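PDB 3EC3: protein disulfide-isomerase A4, which catalyses the rearrangement of disulfide bonds in proteins, in the endoplasmic reticulum, and is represented here by its noncatalytic thioredoxin-like domains. Local coordinates for residues 50-55 with 107-111; 84-89 with 116-120; 206-210 with 222-226. The protein carries 1 engineered substitution. All coordinates share one frame; numbering follows the deposited sequence.

Contact 1: residues 50-55 with 107-111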
loop_
_atom_site.group_PDB
_atom_site.type_symbol
_atom_site.label_atom_id
_atom_site.label_comp_id
_atom_site.label_asym_id
_atom_site.label_seq_id
_atom_site.Cartn_x
_atom_site.Cartn_y
_atom_site.Cartn_z
ATOM N N THR A 50 -16.455 11.349 2.289
ATOM C CA THR A 50 -16.430 11.038 0.874
ATOM C C THR A 50 -15.716 9.718 0.599
ATOM O O THR A 50 -16.161 8.923 -0.234
ATOM C CB THR A 50 -15.781 12.197 0.091
ATOM O OG1 THR A 50 -16.621 13.354 0.201
ATOM C CG2 THR A 50 -15.615 11.856 -1.358
ATOM N N LEU A 51 -14.614 9.483 1.304
ATOM C CA LEU A 51 -13.805 8.270 1.108
ATOM C C LEU A 51 -14.142 7.081 2.032
ATOM O O LEU A 51 -13.432 6.071 2.028
ATOM C CB LEU A 51 -12.310 8.612 1.204
ATOM C CG LEU A 51 -11.636 9.486 0.144
ATOM C CD1 LEU A 51 -10.190 9.797 0.525
ATOM C CD2 LEU A 51 -11.661 8.797 -1.243
ATOM N N ARG A 52 -15.246 7.163 2.767
ATOM C CA ARG A 52 -15.546 6.203 3.860
ATOM C C ARG A 52 -15.741 4.726 3.468
ATOM O O ARG A 52 -15.569 3.842 4.310
ATOM C CB ARG A 52 -16.760 6.674 4.691
ATOM C CG ARG A 52 -18.122 6.485 4.019
ATOM C CD ARG A 52 -19.239 7.205 4.807
ATOM N NE ARG A 52 -19.324 6.736 6.202
ATOM C CZ ARG A 52 -19.629 7.501 7.246
ATOM N NH1 ARG A 52 -19.872 8.798 7.083
ATOM N NH2 ARG A 52 -19.684 6.969 8.464
ATOM N N GLU A 53 -16.115 4.471 2.213
ATOM C CA GLU A 53 -16.304 3.099 1.726
ATOM C C GLU A 53 -14.955 2.471 1.346
ATOM O O GLU A 53 -14.818 1.240 1.330
ATOM C CB GLU A 53 -17.272 3.071 0.537
ATOM C CG GLU A 53 -18.685 3.529 0.896
ATOM C CD GLU A 53 -19.649 3.405 -0.266
ATOM O OE1 GLU A 53 -19.653 2.338 -0.925
ATOM O OE2 GLU A 53 -20.423 4.362 -0.515
ATOM N N ASP A 54 -13.963 3.317 1.067
ATOM C CA ASP A 54 -12.660 2.858 0.584
ATOM C C ASP A 54 -11.508 2.832 1.607
ATOM O O ASP A 54 -10.528 2.101 1.403
ATOM C CB ASP A 54 -12.235 3.655 -0.658
ATOM C CG ASP A 54 -13.271 3.599 -1.776
ATOM O OD1 ASP A 54 -13.919 2.533 -1.955
ATOM O OD2 ASP A 54 -13.434 4.634 -2.459
ATOM N N TYR A 55 -11.625 3.616 2.680
ATOM C CA TYR A 55 -10.577 3.687 3.728
ATOM C C TYR A 55 -11.171 3.797 5.117
ATOM O O TYR A 55 -12.303 4.246 5.278
ATOM C CB TYR A 55 -9.675 4.905 3.510
ATOM C CG TYR A 55 -9.024 4.963 2.161
ATOM C CD1 TYR A 55 -9.622 5.672 1.116
ATOM C CD2 TYR A 55 -7.805 4.313 1.917
ATOM C CE1 TYR A 55 -9.042 5.741 -0.123
ATOM C CE2 TYR A 55 -7.216 4.370 0.659
ATOM C CZ TYR A 55 -7.846 5.095 -0.350
ATOM O OH TYR A 55 -7.276 5.180 -1.593
ATOM N N LYS A 107 -8.545 14.641 0.219
ATOM C CA LYS A 107 -8.956 13.422 -0.455
ATOM C C LYS A 107 -7.876 12.981 -1.448
ATOM O O LYS A 107 -7.503 11.821 -1.462
ATOM C CB LYS A 107 -10.336 13.635 -1.106
ATOM C CG LYS A 107 -10.770 12.568 -2.101
ATOM C CD LYS A 107 -12.231 12.738 -2.622
ATOM C CE LYS A 107 -12.977 14.029 -2.105
ATOM N NZ LYS A 107 -14.201 14.400 -2.927
ATOM N N ASP A 108 -7.362 13.919 -2.245
ATOM C CA ASP A 108 -6.249 13.642 -3.151
ATOM C C ASP A 108 -5.002 13.083 -2.463
ATOM O O ASP A 108 -4.430 12.118 -2.954
ATOM C CB ASP A 108 -5.876 14.908 -3.931
ATOM C CG ASP A 108 -6.880 15.247 -5.028
ATOM O OD1 ASP A 108 -7.881 14.517 -5.229
ATOM O OD2 ASP A 108 -6.657 16.272 -5.688
ATOM N N TYR A 109 -4.574 13.695 -1.349
ATOM C CA TYR A 109 -3.347 13.276 -0.633
ATOM C C TYR A 109 -3.476 11.835 -0.096
ATOM O O TYR A 109 -2.513 11.039 -0.151
ATOM C CB TYR A 109 -3.077 14.226 0.532
ATOM C CG TYR A 109 -1.712 14.126 1.174
ATOM C CD1 TYR A 109 -1.520 13.362 2.309
ATOM C CD2 TYR A 109 -0.624 14.826 0.652
ATOM C CE1 TYR A 109 -0.280 13.287 2.926
ATOM C CE2 TYR A 109 0.618 14.759 1.246
ATOM C CZ TYR A 109 0.777 13.980 2.388
ATOM O OH TYR A 109 2.005 13.893 2.984
ATOM N N VAL A 110 -4.650 11.514 0.445
ATOM C CA VAL A 110 -4.941 10.153 0.936
ATOM C C VAL A 110 -4.845 9.148 -0.211
ATOM O O VAL A 110 -4.197 8.138 -0.091
ATOM C CB VAL A 110 -6.350 10.084 1.602
ATOM C CG1 VAL A 110 -6.717 8.649 1.891
ATOM C CG2 VAL A 110 -6.367 10.925 2.889
ATOM N N VAL A 111 -5.484 9.442 -1.343
ATOM C CA VAL A 111 -5.438 8.501 -2.477
ATOM C C VAL A 111 -3.986 8.353 -2.962
ATOM O O VAL A 111 -3.490 7.240 -3.077
ATOM C CB VAL A 111 -6.441 8.880 -3.619
ATOM C CG1 VAL A 111 -6.271 7.963 -4.861
ATOM C CG2 VAL A 111 -7.894 8.796 -3.108
#

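Contact 2: residues 84-89 with 116-120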
loop_
_atom_site.group_PDB
_atom_site.type_symbol
_atom_site.label_atom_id
_atom_site.label_comp_id
_atom_site.label_asym_id
_atom_site.label_seq_id
_atom_site.Cartn_x
_atom_site.Cartn_y
_atom_site.Cartn_z
ATOM N N PHE A 84 4.724 -3.279 6.125
ATOM C CA PHE A 84 4.823 -2.586 4.819
ATOM C C PHE A 84 5.795 -1.437 4.725
ATOM O O PHE A 84 5.914 -0.797 3.643
ATOM C CB PHE A 84 3.472 -2.158 4.266
ATOM C CG PHE A 84 2.530 -3.289 4.143
ATOM C CD1 PHE A 84 1.224 -3.151 4.613
ATOM C CD2 PHE A 84 2.960 -4.529 3.621
ATOM C CE1 PHE A 84 0.345 -4.234 4.533
ATOM C CE2 PHE A 84 2.079 -5.594 3.547
ATOM C CZ PHE A 84 0.787 -5.427 4.006
ATOM N N GLN A 85 6.542 -1.188 5.814
ATOM C CA GLN A 85 7.523 -0.073 5.803
ATOM C C GLN A 85 8.753 -0.519 5.026
ATOM O O GLN A 85 8.945 -1.719 4.812
ATOM C CB GLN A 85 7.943 0.224 7.258
ATOM C CG GLN A 85 6.782 0.868 7.993
ATOM C CD GLN A 85 6.996 0.987 9.487
ATOM O OE1 GLN A 85 8.017 0.562 10.027
ATOM N NE2 GLN A 85 5.984 1.537 10.173
ATOM N N SER A 86 9.635 0.425 4.640
ATOM C CA SER A 86 10.877 0.029 3.958
ATOM C C SER A 86 11.910 1.111 4.148
ATOM O O SER A 86 11.569 2.254 4.524
ATOM C CB SER A 86 10.702 -0.215 2.449
ATOM O OG SER A 86 10.642 1.040 1.739
ATOM N N LYS A 87 13.158 0.762 3.861
ATOM C CA LYS A 87 14.254 1.770 3.924
ATOM C C LYS A 87 14.075 2.934 2.958
ATOM O O LYS A 87 14.745 3.977 3.099
ATOM C CB LYS A 87 15.597 1.102 3.575
ATOM C CG LYS A 87 15.798 -0.198 4.199
ATOM C CD LYS A 87 17.115 -0.849 3.706
ATOM C CE LYS A 87 17.089 -1.260 2.236
ATOM N NZ LYS A 87 18.156 -2.305 2.007
ATOM N N TYR A 88 13.230 2.767 1.952
ATOM C CA TYR A 88 13.052 3.824 0.928
ATOM C C TYR A 88 11.890 4.781 1.124
ATOM O O TYR A 88 11.702 5.718 0.318
ATOM C CB TYR A 88 12.943 3.177 -0.442
ATOM C CG TYR A 88 14.124 2.291 -0.682
ATOM C CD1 TYR A 88 13.970 0.937 -0.875
ATOM C CD2 TYR A 88 15.428 2.823 -0.673
ATOM C CE1 TYR A 88 15.091 0.120 -1.099
ATOM C CE2 TYR A 88 16.516 2.017 -0.876
ATOM C CZ TYR A 88 16.344 0.685 -1.086
ATOM O OH TYR A 88 17.458 -0.102 -1.311
ATOM N N GLU A 89 11.125 4.585 2.188
ATOM C CA GLU A 89 9.903 5.348 2.406
ATOM C C GLU A 89 9.915 5.972 3.777
ATOM O O GLU A 89 10.326 5.328 4.741
ATOM C CB GLU A 89 8.666 4.399 2.278
ATOM C CG GLU A 89 8.554 3.702 0.926
ATOM C CD GLU A 89 7.638 2.483 1.020
ATOM O OE1 GLU A 89 8.138 1.347 1.230
ATOM O OE2 GLU A 89 6.402 2.695 0.955
ATOM N N PRO A 116 1.660 1.419 -0.041
ATOM C CA PRO A 116 3.104 1.371 0.137
ATOM C C PRO A 116 3.834 1.079 -1.177
ATOM O O PRO A 116 3.212 0.672 -2.175
ATOM C CB PRO A 116 3.307 0.209 1.076
ATOM C CG PRO A 116 2.188 -0.663 0.994
ATOM C CD PRO A 116 0.998 0.231 0.510
ATOM N N LEU A 117 5.145 1.306 -1.185
ATOM C CA LEU A 117 5.960 0.933 -2.327
ATOM C C LEU A 117 5.745 -0.524 -2.711
ATOM O O LEU A 117 5.590 -0.838 -3.894
ATOM C CB LEU A 117 7.436 1.058 -1.942
ATOM C CG LEU A 117 8.423 1.673 -2.901
ATOM C CD1 LEU A 117 9.857 1.292 -2.602
ATOM C CD2 LEU A 117 8.022 1.717 -4.419
ATOM N N VAL A 118 5.731 -1.421 -1.734
ATOM C CA VAL A 118 5.336 -2.834 -2.019
ATOM C C VAL A 118 4.390 -3.355 -0.951
ATOM O O VAL A 118 4.815 -3.754 0.145
ATOM C CB VAL A 118 6.534 -3.805 -2.179
ATOM C CG1 VAL A 118 6.014 -5.237 -2.522
ATOM C CG2 VAL A 118 7.453 -3.367 -3.291
ATOM N N GLY A 119 3.100 -3.304 -1.284
ATOM C CA GLY A 119 2.034 -3.766 -0.407
ATOM C C GLY A 119 1.631 -5.179 -0.739
ATOM O O GLY A 119 2.268 -5.835 -1.570
ATOM N N HIS A 120 0.571 -5.645 -0.084
ATOM C CA HIS A 120 0.074 -7.019 -0.253
ATOM C C HIS A 120 -1.282 -6.953 -0.965
ATOM O O HIS A 120 -2.263 -6.458 -0.403
ATOM C CB HIS A 120 -0.097 -7.719 1.117
ATOM C CG HIS A 120 -0.609 -9.140 1.027
ATOM N ND1 HIS A 120 -0.997 -9.848 2.140
ATOM C CD2 HIS A 120 -0.785 -9.968 -0.028
ATOM C CE1 HIS A 120 -1.402 -11.059 1.781
ATOM N NE2 HIS A 120 -1.253 -11.169 0.470
HETATM O O HOH W 1 6.657 -0.912 1.118
#

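Contact 3: residues 206-210 with 222-226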
loop_
_atom_site.group_PDB
_atom_site.type_symbol
_atom_site.label_atom_id
_atom_site.label_comp_id
_atom_site.label_asym_id
_atom_site.label_seq_id
_atom_site.Cartn_x
_atom_site.Cartn_y
_atom_site.Cartn_z
ATOM N N LYS A 206 -2.072 -8.999 -20.018
ATOM C CA LYS A 206 -1.246 -9.518 -18.932
ATOM C C LYS A 206 0.023 -10.137 -19.506
ATOM O O LYS A 206 -0.006 -10.711 -20.600
ATOM C CB LYS A 206 -2.036 -10.551 -18.127
ATOM C CG LYS A 206 -3.214 -9.946 -17.350
ATOM C CD LYS A 206 -4.441 -10.892 -17.361
ATOM C CE LYS A 206 -5.711 -10.194 -16.817
ATOM N NZ LYS A 206 -5.577 -9.663 -15.406
ATOM N N PHE A 207 1.136 -9.994 -18.788
ATOM C CA PHE A 207 2.419 -10.517 -19.255
ATOM C C PHE A 207 3.038 -11.372 -18.159
ATOM O O PHE A 207 3.172 -10.914 -17.025
ATOM C CB PHE A 207 3.351 -9.364 -19.650
ATOM C CG PHE A 207 2.725 -8.383 -20.610
ATOM C CD1 PHE A 207 1.970 -7.304 -20.142
ATOM C CD2 PHE A 207 2.863 -8.557 -21.990
ATOM C CE1 PHE A 207 1.378 -6.409 -21.026
ATOM C CE2 PHE A 207 2.272 -7.661 -22.894
ATOM C CZ PHE A 207 1.530 -6.588 -22.413
ATOM N N ALA A 208 3.412 -12.610 -18.475
ATOM C CA ALA A 208 3.975 -13.481 -17.443
ATOM C C ALA A 208 5.489 -13.546 -17.568
ATOM O O ALA A 208 6.009 -13.666 -18.685
ATOM C CB ALA A 208 3.374 -14.881 -17.528
HETATM N N MSE A 209 6.189 -13.470 -16.434
HETATM C CA MSE A 209 7.650 -13.578 -16.428
HETATM C C MSE A 209 8.104 -15.007 -16.639
HETATM O O MSE A 209 7.672 -15.910 -15.929
HETATM C CB MSE A 209 8.282 -13.041 -15.132
HETATM C CG MSE A 209 9.821 -13.061 -15.153
HETATM SE SE MSE A 209 10.622 -12.410 -13.517
HETATM C CE MSE A 209 11.398 -13.951 -12.846
ATOM N N GLU A 210 8.980 -15.176 -17.631
ATOM C CA GLU A 210 9.710 -16.414 -17.881
ATOM C C GLU A 210 10.329 -16.935 -16.589
ATOM O O GLU A 210 11.283 -16.327 -16.080
ATOM C CB GLU A 210 10.821 -16.129 -18.895
ATOM C CG GLU A 210 11.678 -17.305 -19.231
ATOM C CD GLU A 210 11.134 -18.074 -20.403
ATOM O OE1 GLU A 210 9.895 -18.148 -20.556
ATOM O OE2 GLU A 210 11.951 -18.600 -21.177
ATOM N N PHE A 222 12.519 -8.002 -16.543
ATOM C CA PHE A 222 11.126 -8.229 -16.926
ATOM C C PHE A 222 10.334 -6.916 -17.031
ATOM O O PHE A 222 9.659 -6.670 -18.040
ATOM C CB PHE A 222 10.505 -9.200 -15.902
ATOM C CG PHE A 222 9.025 -9.460 -16.067
ATOM C CD1 PHE A 222 8.158 -9.248 -14.981
ATOM C CD2 PHE A 222 8.504 -9.978 -17.252
ATOM C CE1 PHE A 222 6.790 -9.510 -15.083
ATOM C CE2 PHE A 222 7.137 -10.243 -17.376
ATOM C CZ PHE A 222 6.274 -10.009 -16.291
ATOM N N VAL A 223 10.431 -6.079 -15.992
ATOM C CA VAL A 223 9.828 -4.732 -15.996
ATOM C C VAL A 223 10.427 -3.821 -17.101
ATOM O O VAL A 223 9.689 -3.086 -17.779
ATOM C CB VAL A 223 9.937 -4.068 -14.587
ATOM C CG1 VAL A 223 9.490 -2.609 -14.609
ATOM C CG2 VAL A 223 9.128 -4.903 -13.533
HETATM N N MSE A 224 11.745 -3.854 -17.265
HETATM C CA MSE A 224 12.406 -3.082 -18.318
HETATM C C MSE A 224 11.915 -3.537 -19.699
HETATM O O MSE A 224 11.609 -2.701 -20.573
HETATM C CB MSE A 224 13.935 -3.196 -18.231
HETATM C CG MSE A 224 14.606 -2.116 -17.384
HETATM SE SE MSE A 224 14.271 -0.313 -18.132
HETATM C CE MSE A 224 15.212 0.846 -16.826
ATOM N N ALA A 225 11.814 -4.852 -19.886
ATOM C CA ALA A 225 11.386 -5.394 -21.188
ATOM C C ALA A 225 9.937 -4.977 -21.460
ATOM O O ALA A 225 9.579 -4.617 -22.607
ATOM C CB ALA A 225 11.556 -6.896 -21.238
ATOM N N PHE A 226 9.130 -4.974 -20.395
ATOM C CA PHE A 226 7.763 -4.462 -20.449
ATOM C C PHE A 226 7.718 -3.002 -20.898
ATOM O O PHE A 226 6.964 -2.658 -21.800
ATOM C CB PHE A 226 7.048 -4.584 -19.100
ATOM C CG PHE A 226 5.738 -3.798 -19.044
ATOM C CD1 PHE A 226 5.673 -2.559 -18.403
ATOM C CD2 PHE A 226 4.588 -4.296 -19.662
ATOM C CE1 PHE A 226 4.480 -1.847 -18.360
ATOM C CE2 PHE A 226 3.383 -3.582 -19.643
ATOM C CZ PHE A 226 3.323 -2.362 -18.995
#

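Contact 1: residues 50-55 with 107-111
Leu51 O accepts two backbone hydrogen bonds, from Asp54 N at 3.0 Å and from Tyr55 N at 3.1 Å. This tight turn brings the side chains of Leu51 and Tyr55 side by side, and both press on helix 103-113. Val110 and Val111 are met by both. The CG1 methyl of Val110 sits over the centre of one face of the Tyr55 ring, 4.1 Å from the centroid and close to the ring normal, a CH-pi contact. The same CG1 meets Leu51 CD1 at 3.9 Å. Leu51 CD2 turns to Val111 CG2 at 4.2 Å. At the far end of the ring, Tyr55 OH lies against Val111 CA and CG2. Lys107 is partly exposed. With CG anti to the backbone N (chi1 167°), its chain passes Leu51 and crosses Thr50 at about a right angle. The outer part of this chain comes unusually close to Thr50 CG2, and its placement is doubtful. No hydrogen bond joins the two segments. Ile29 of strand 28-32 touches both Tyr55 and Val110 and links the cluster to the sheet. Two helices packed next to each other against the central sheet are characteristic of the thioredoxin fold, here the first of the two domains.

Contact 2: residues 84-89 with 116-120
Phe84 lies obliquely against Pro116, with its CB 3.8 Å from Pro116 CG. Its CG is anti to the carbonyl carbon (chi1 -56°), and the ring runs on along the start of strand 118-121. Gly119 CA sits over one face of this ring, and the far end of the ring, at CZ, meets His120 CB at 3.8 Å. Gly119 has no side chain, and a CB there would run into the Pro116 ring.

Glu89 crosses Leu117 obliquely, its carboxylate against Leu117 CB. Both carboxylate oxygens are held. OE2 accepts a nearly straight hydrogen bond from Leu117 N, 2.8 Å long at 174°, which arrives from well above the carboxylate plane. OE1 takes a short bond of 2.6 Å from Ser86 OG on its anti lone pair. Ser86 OG also accepts from Tyr88 N, which makes an ST turn within the type I beta turn 86-89. One water donates to Glu89 OE1 at 2.7 Å and to Phe84 O at 2.6 Å, and accepts from Val118 N at 3.0 Å. The bonds to OE1 and OE2 together probably fix the rotation of the carboxylate.

Leu117 CD1 lies against Tyr88 CB, at 4.2 Å. Tyr88 OH bonds to Glu161, and Arg156 of the same helix 149-163 binds both Gln85 O and Val118 O. The loop between the last two strands of the first thioredoxin-like sheet thus meets the first strand of the second, an interface between tandem thioredoxin-like domains.

Contact 3: residues 206-210 with 222-226
Phe222 and Phe226 both hold CG anti to the backbone N (chi1 175° and 168°), which sends their rings from helix 216-227 toward strand 206-208. This is the closing beta-alpha unit of the second thioredoxin-like domain, the last strand followed by the last helix, which packs on the sheet.

Phe222 takes the larger share. Met209, present as selenomethionine, lays its CB over the centre of one ring face, 3.5 Å from the centroid and almost on the normal. This is a close CH-pi contact. Its SE adds an oblique Met-aromatic contact, 4.8 Å from the same centroid. Ile199 of strand 196-200 and Leu231 also touch Phe222. An alanine in place of Phe222 would remove the ring and would probably leave Met209 CB without its aromatic face and open a gap between strand and helix.

One helical turn on, Phe226 meets Phe207 in an offset edge-to-face pair. The edge of Phe226 points at the face of Phe207, with centroids 5.6 Å apart and planes at 63°. The closest atoms are Phe207 CE1 and Phe226 CE2, at 3.7 Å. Tyr169 makes a further edge-to-face contact with Phe226. No hydrogen bond crosses between the two segments. The backbone instead touches a ring: Phe207 O lies at the edge of Phe222, near its plane, 3.3 Å from CZ.

In the fold
From the N terminus, residues 50-55 come first and follow on from helix 39-51. Contact 1 closes a long loop to helix 103-113; the loop holds helix 63-69 and strands 57-60, 75-79 and 93-96. Contact 2 opens inside that loop, at residues 84-89, and closes beyond it at 116-120, so contacts 1 and 2 cross. Contact 1 stays within the first domain, while contact 2 ties it to the second. Contact 3 comes later, in series, and closes a short loop at the far end of the second domain. Contacts 2 and 3 both reach the second sheet, one at strand 118-121 and the other at strand 206-208.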